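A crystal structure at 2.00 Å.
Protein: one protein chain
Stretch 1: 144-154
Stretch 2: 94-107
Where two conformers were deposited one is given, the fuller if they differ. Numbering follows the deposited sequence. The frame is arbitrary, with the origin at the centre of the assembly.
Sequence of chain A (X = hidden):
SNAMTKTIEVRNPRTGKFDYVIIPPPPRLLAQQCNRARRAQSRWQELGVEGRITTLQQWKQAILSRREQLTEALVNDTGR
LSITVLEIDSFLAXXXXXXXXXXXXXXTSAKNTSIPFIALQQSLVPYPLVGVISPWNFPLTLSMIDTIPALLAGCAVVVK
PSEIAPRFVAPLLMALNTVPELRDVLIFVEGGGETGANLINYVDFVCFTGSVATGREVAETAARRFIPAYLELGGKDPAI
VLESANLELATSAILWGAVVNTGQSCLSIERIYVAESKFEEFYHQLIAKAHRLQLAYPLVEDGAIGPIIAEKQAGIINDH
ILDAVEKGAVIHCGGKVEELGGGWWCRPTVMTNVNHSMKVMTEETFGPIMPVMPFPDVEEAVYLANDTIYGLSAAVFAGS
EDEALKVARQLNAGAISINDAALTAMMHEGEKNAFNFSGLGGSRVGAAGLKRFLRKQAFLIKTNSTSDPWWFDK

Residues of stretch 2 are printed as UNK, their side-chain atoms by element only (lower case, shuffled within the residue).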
# COMPACT_ATOMS: atom_id res chain seq x y z
N MSE A 144 3.64 -17.89 -8.75
CA MSE A 144 2.86 -18.43 -7.65
C MSE A 144 3.10 -17.75 -6.33
O MSE A 144 2.34 -17.96 -5.40
CB MSE A 144 3.22 -19.92 -7.51
CG MSE A 144 2.67 -20.74 -8.67
SE MSE A 144 0.70 -20.82 -8.71
CE MSE A 144 0.37 -19.89 -10.33
N ILE A 145 4.16 -16.97 -6.22
CA ILE A 145 4.52 -16.35 -4.97
C ILE A 145 3.44 -15.44 -4.41
O ILE A 145 3.24 -15.43 -3.22
CB ILE A 145 5.90 -15.60 -5.08
CG1 ILE A 145 6.46 -15.30 -3.70
CG2 ILE A 145 5.83 -14.33 -5.92
CD1 ILE A 145 7.90 -14.80 -3.71
N ASP A 146 2.74 -14.66 -5.26
CA ASP A 146 1.63 -13.85 -4.81
C ASP A 146 0.31 -14.64 -4.92
O ASP A 146 -0.58 -14.52 -4.11
CB ASP A 146 1.55 -12.55 -5.64
CG ASP A 146 2.81 -11.63 -5.46
OD1 ASP A 146 3.20 -11.33 -4.32
OD2 ASP A 146 3.39 -11.24 -6.48
N THR A 147 0.20 -15.48 -5.93
CA THR A 147 -1.06 -16.18 -6.23
C THR A 147 -1.55 -17.00 -5.06
O THR A 147 -2.75 -16.99 -4.71
CB THR A 147 -0.86 -17.06 -7.49
OG1 THR A 147 -0.47 -16.25 -8.61
CG2 THR A 147 -2.11 -17.87 -7.87
N ILE A 148 -0.64 -17.74 -4.43
CA ILE A 148 -1.03 -18.69 -3.38
C ILE A 148 -1.62 -17.96 -2.17
O ILE A 148 -2.68 -18.33 -1.74
CB ILE A 148 0.12 -19.63 -2.97
CG1 ILE A 148 0.51 -20.55 -4.12
CG2 ILE A 148 -0.26 -20.38 -1.68
CD1 ILE A 148 -0.57 -21.51 -4.58
N PRO A 149 -0.93 -16.96 -1.59
CA PRO A 149 -1.60 -16.29 -0.46
C PRO A 149 -2.87 -15.56 -0.87
O PRO A 149 -3.85 -15.55 -0.13
CB PRO A 149 -0.52 -15.32 0.07
CG PRO A 149 0.57 -15.24 -0.98
CD PRO A 149 0.46 -16.53 -1.75
N ALA A 150 -2.90 -14.99 -2.06
CA ALA A 150 -4.14 -14.35 -2.49
C ALA A 150 -5.30 -15.36 -2.56
O ALA A 150 -6.41 -15.04 -2.14
CB ALA A 150 -3.94 -13.70 -3.83
N LEU A 151 -5.05 -16.58 -3.07
CA LEU A 151 -6.10 -17.56 -3.12
C LEU A 151 -6.58 -17.92 -1.73
O LEU A 151 -7.77 -18.04 -1.52
CB LEU A 151 -5.67 -18.85 -3.84
CG LEU A 151 -5.55 -18.68 -5.36
CD1 LEU A 151 -4.77 -19.85 -5.94
CD2 LEU A 151 -6.89 -18.62 -6.03
N LEU A 152 -5.67 -18.10 -0.79
CA LEU A 152 -6.05 -18.49 0.55
C LEU A 152 -6.82 -17.39 1.27
O LEU A 152 -7.63 -17.67 2.16
CB LEU A 152 -4.81 -18.92 1.34
CG LEU A 152 -4.31 -20.31 0.88
CD1 LEU A 152 -2.88 -20.63 1.31
CD2 LEU A 152 -5.23 -21.42 1.36
N ALA A 153 -6.55 -16.16 0.89
CA ALA A 153 -7.27 -15.01 1.42
C ALA A 153 -8.72 -15.03 0.98
O ALA A 153 -9.55 -14.34 1.59
CB ALA A 153 -6.64 -13.70 0.95
N GLY A 154 -9.04 -15.80 -0.05
CA GLY A 154 -10.37 -15.80 -0.60
C GLY A 154 -10.54 -15.03 -1.91
O GLY A 154 -11.64 -14.88 -2.36
N UNK A 94 5.87 -23.77 -0.38
CA UNK A 94 5.16 -22.53 -0.19
C UNK A 94 3.62 -22.75 -0.06
O UNK A 94 2.95 -22.09 0.73
c UNK A 94 5.57 -21.56 -1.31
o UNK A 94 4.63 -20.55 -1.42
N UNK A 95 3.06 -23.74 -0.75
CA UNK A 95 1.67 -24.04 -0.60
C UNK A 95 1.43 -24.48 0.85
O UNK A 95 0.47 -24.02 1.51
c UNK A 95 0.92 -25.90 -3.98
c UNK A 95 1.28 -24.74 -3.03
c UNK A 95 1.26 -25.19 -1.54
c UNK A 95 -0.13 -25.70 -1.17
N UNK A 96 2.29 -25.38 1.35
CA UNK A 96 2.20 -25.82 2.74
C UNK A 96 2.29 -24.67 3.75
O UNK A 96 1.48 -24.58 4.69
c UNK A 96 3.26 -26.89 3.07
o UNK A 96 1.85 -28.39 1.77
o UNK A 96 3.78 -29.20 2.55
c UNK A 96 2.95 -28.25 2.40
N UNK A 97 3.31 -23.85 3.58
CA UNK A 97 3.57 -22.75 4.49
C UNK A 97 2.42 -21.75 4.59
O UNK A 97 1.98 -21.37 5.69
n UNK A 97 6.77 -20.09 3.29
c UNK A 97 6.32 -19.04 2.60
c UNK A 97 4.84 -22.03 4.07
n UNK A 97 5.61 -18.05 3.19
n UNK A 97 6.58 -18.98 1.29
c UNK A 97 6.60 -20.32 4.72
c UNK A 97 5.29 -21.00 5.10
N UNK A 98 1.93 -21.30 3.45
CA UNK A 98 0.76 -20.43 3.45
C UNK A 98 -0.51 -21.11 3.98
O UNK A 98 -1.29 -20.47 4.65
n UNK A 98 3.10 -17.63 0.69
c UNK A 98 0.98 -16.96 3.44
c UNK A 98 1.46 -18.80 1.68
c UNK A 98 1.39 -15.70 3.85
c UNK A 98 1.63 -17.55 2.36
c UNK A 98 2.38 -18.81 0.66
c UNK A 98 2.43 -15.03 3.18
c UNK A 98 0.50 -19.87 2.04
c UNK A 98 3.06 -15.57 2.11
c UNK A 98 2.64 -16.83 1.70
N UNK A 99 -0.72 -22.39 3.68
CA UNK A 99 -1.85 -23.10 4.29
C UNK A 99 -1.78 -23.08 5.82
O UNK A 99 -2.81 -22.98 6.54
s UNK A 99 -2.60 -24.69 2.12
c UNK A 99 -1.92 -24.54 3.79
N UNK A 100 -0.57 -23.18 6.33
CA UNK A 100 -0.32 -23.14 7.76
C UNK A 100 -0.59 -21.79 8.37
O UNK A 100 -1.07 -21.70 9.52
N UNK A 101 -0.25 -20.72 7.65
CA UNK A 101 -0.33 -19.39 8.26
C UNK A 101 -1.70 -18.79 8.15
O UNK A 101 -2.08 -18.01 8.99
c UNK A 101 0.64 -18.41 7.62
c UNK A 101 2.93 -17.68 6.98
c UNK A 101 2.52 -18.69 9.28
c UNK A 101 2.11 -18.69 7.80
N UNK A 102 -2.43 -19.15 7.10
CA UNK A 102 -3.65 -18.42 6.77
C UNK A 102 -4.75 -18.39 7.86
O UNK A 102 -5.34 -17.31 8.04
c UNK A 102 -4.23 -18.90 5.46
N UNK A 103 -5.04 -19.51 8.56
CA UNK A 103 -6.17 -19.46 9.53
C UNK A 103 -5.98 -18.38 10.58
O UNK A 103 -6.91 -17.66 10.91
c UNK A 103 -4.52 -20.88 8.43
c UNK A 103 -6.20 -20.88 10.12
c UNK A 103 -5.65 -21.71 8.99
N UNK A 104 -4.77 -18.26 11.09
CA UNK A 104 -4.51 -17.30 12.13
C UNK A 104 -4.61 -15.89 11.58
O UNK A 104 -5.11 -15.00 12.25
c UNK A 104 -1.33 -15.98 13.34
c UNK A 104 -3.14 -17.53 12.69
o UNK A 104 -0.81 -16.36 12.25
c UNK A 104 -2.69 -16.53 13.72
o UNK A 104 -0.78 -15.16 14.12
N UNK A 105 -4.19 -15.69 10.35
CA UNK A 105 -4.24 -14.36 9.75
C UNK A 105 -5.65 -13.93 9.40
O UNK A 105 -5.90 -12.74 9.29
c UNK A 105 -1.85 -14.53 8.80
c UNK A 105 -1.28 -13.47 9.74
c UNK A 105 -3.34 -14.28 8.48
c UNK A 105 -1.01 -14.59 7.54
N UNK A 106 -6.57 -14.88 9.19
CA UNK A 106 -7.92 -14.54 8.75
C UNK A 106 -8.96 -14.54 9.87
O UNK A 106 -10.13 -14.28 9.62
c UNK A 106 -8.10 -16.52 5.50
c UNK A 106 -7.55 -15.45 6.38
c UNK A 106 -7.67 -14.13 5.68
c UNK A 106 -8.36 -15.48 7.67
N UNK A 107 -8.55 -14.85 11.08
CA UNK A 107 -9.53 -15.00 12.17
C UNK A 107 -10.08 -13.61 12.60
O UNK A 107 -9.31 -12.66 12.74
c UNK A 107 -8.89 -15.72 13.36
o UNK A 107 -7.29 -16.81 15.40
c UNK A 107 -6.98 -15.68 15.01
n UNK A 107 -5.81 -15.11 15.30
c UNK A 107 -7.93 -14.86 14.14
O HOH W 1 3.88 -19.73 -3.86

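Position 94 carries one carbon and then one oxygen, directed toward stretch 1; the oxygen lies 2.7 Å from the oxygen of water 1, which donates a weak hydrogen bond to Met144 O at 2.8 Å. An unbranched carbon with a terminal hydroxyl is Ser94.

Position 95 has four carbons, forked at the first, with one arm two carbons long; the inner carbon of that arm lies 4.0 Å from Ile148 CD1. Branching at CB with that longer arm makes it Ile95.

Position 96 ends in a carbon bearing two oxygens after a single CB, and it points away from stretch 1: Asp96, an exposed acid.

Position 97 runs three carbons, a nitrogen, then a carbon with two more nitrogens. That guanidinium identifies Arg97, which makes no contact here.

Position 98 holds fused five- and six-membered rings with eight carbons and one nitrogen. Pro149 covers one ring face: its CB sits 3.8 Å from the centroid of the six-membered ring at position 98, 11° off the normal, a CH-pi contact. Ile148 CG2 and Leu152 CD1 pack on the CB of position 98 at 3.8 and 3.5 Å. The residue is Trp98.

Position 99 has one carbon and one sulfur, and its sulfur lies 4.1 Å from Leu152 CD1: Cys99.

Position 100 shows no side-chain atom and is Gly100, exposed on the far side of the helix, where a CB would have room.

Position 101 has four carbons forked at the second, the pattern of Leu101, out of reach of stretch 1.

Position 102 has a single carbon. This CB meets Leu152 CB at 4.2 Å, where the CA atoms of the two residues are 6.7 Å apart; it is Ala102.

Position 103 closes three carbons onto its own backbone nitrogen: Pro103. Lacking an amide hydrogen, it cannot donate to the preceding turn, and the helix kinks here.

Position 104 has three carbons, the last with two oxygens: Glu104, exposed and remote.

Position 105 again forks four carbons at the second, giving Leu105, also out of reach.

Position 106 repeats that fork but points toward stretch 1, and one of its fork-end carbons lies 3.6 Å from Leu152 O: Leu106.

Position 107 has three carbons, the third carrying one oxygen and one nitrogen: Gln107, exposed beyond the contact.

The rule is apolar packing between helices crossing at -34°, with axes 9.7 Å apart at closest approach. No direct hydrogen bond joins them. Positions 94, 95, 98, 99, 102 and 106 form a helical stripe against Ile148, Pro149 and Leu152; Trp98 gives the broad surface, and Ala102 adds a small methyl contact, its CB 4.2 Å from Leu152 CB.

Stretch 2 94-107: SIDRWCGLAPELLQ
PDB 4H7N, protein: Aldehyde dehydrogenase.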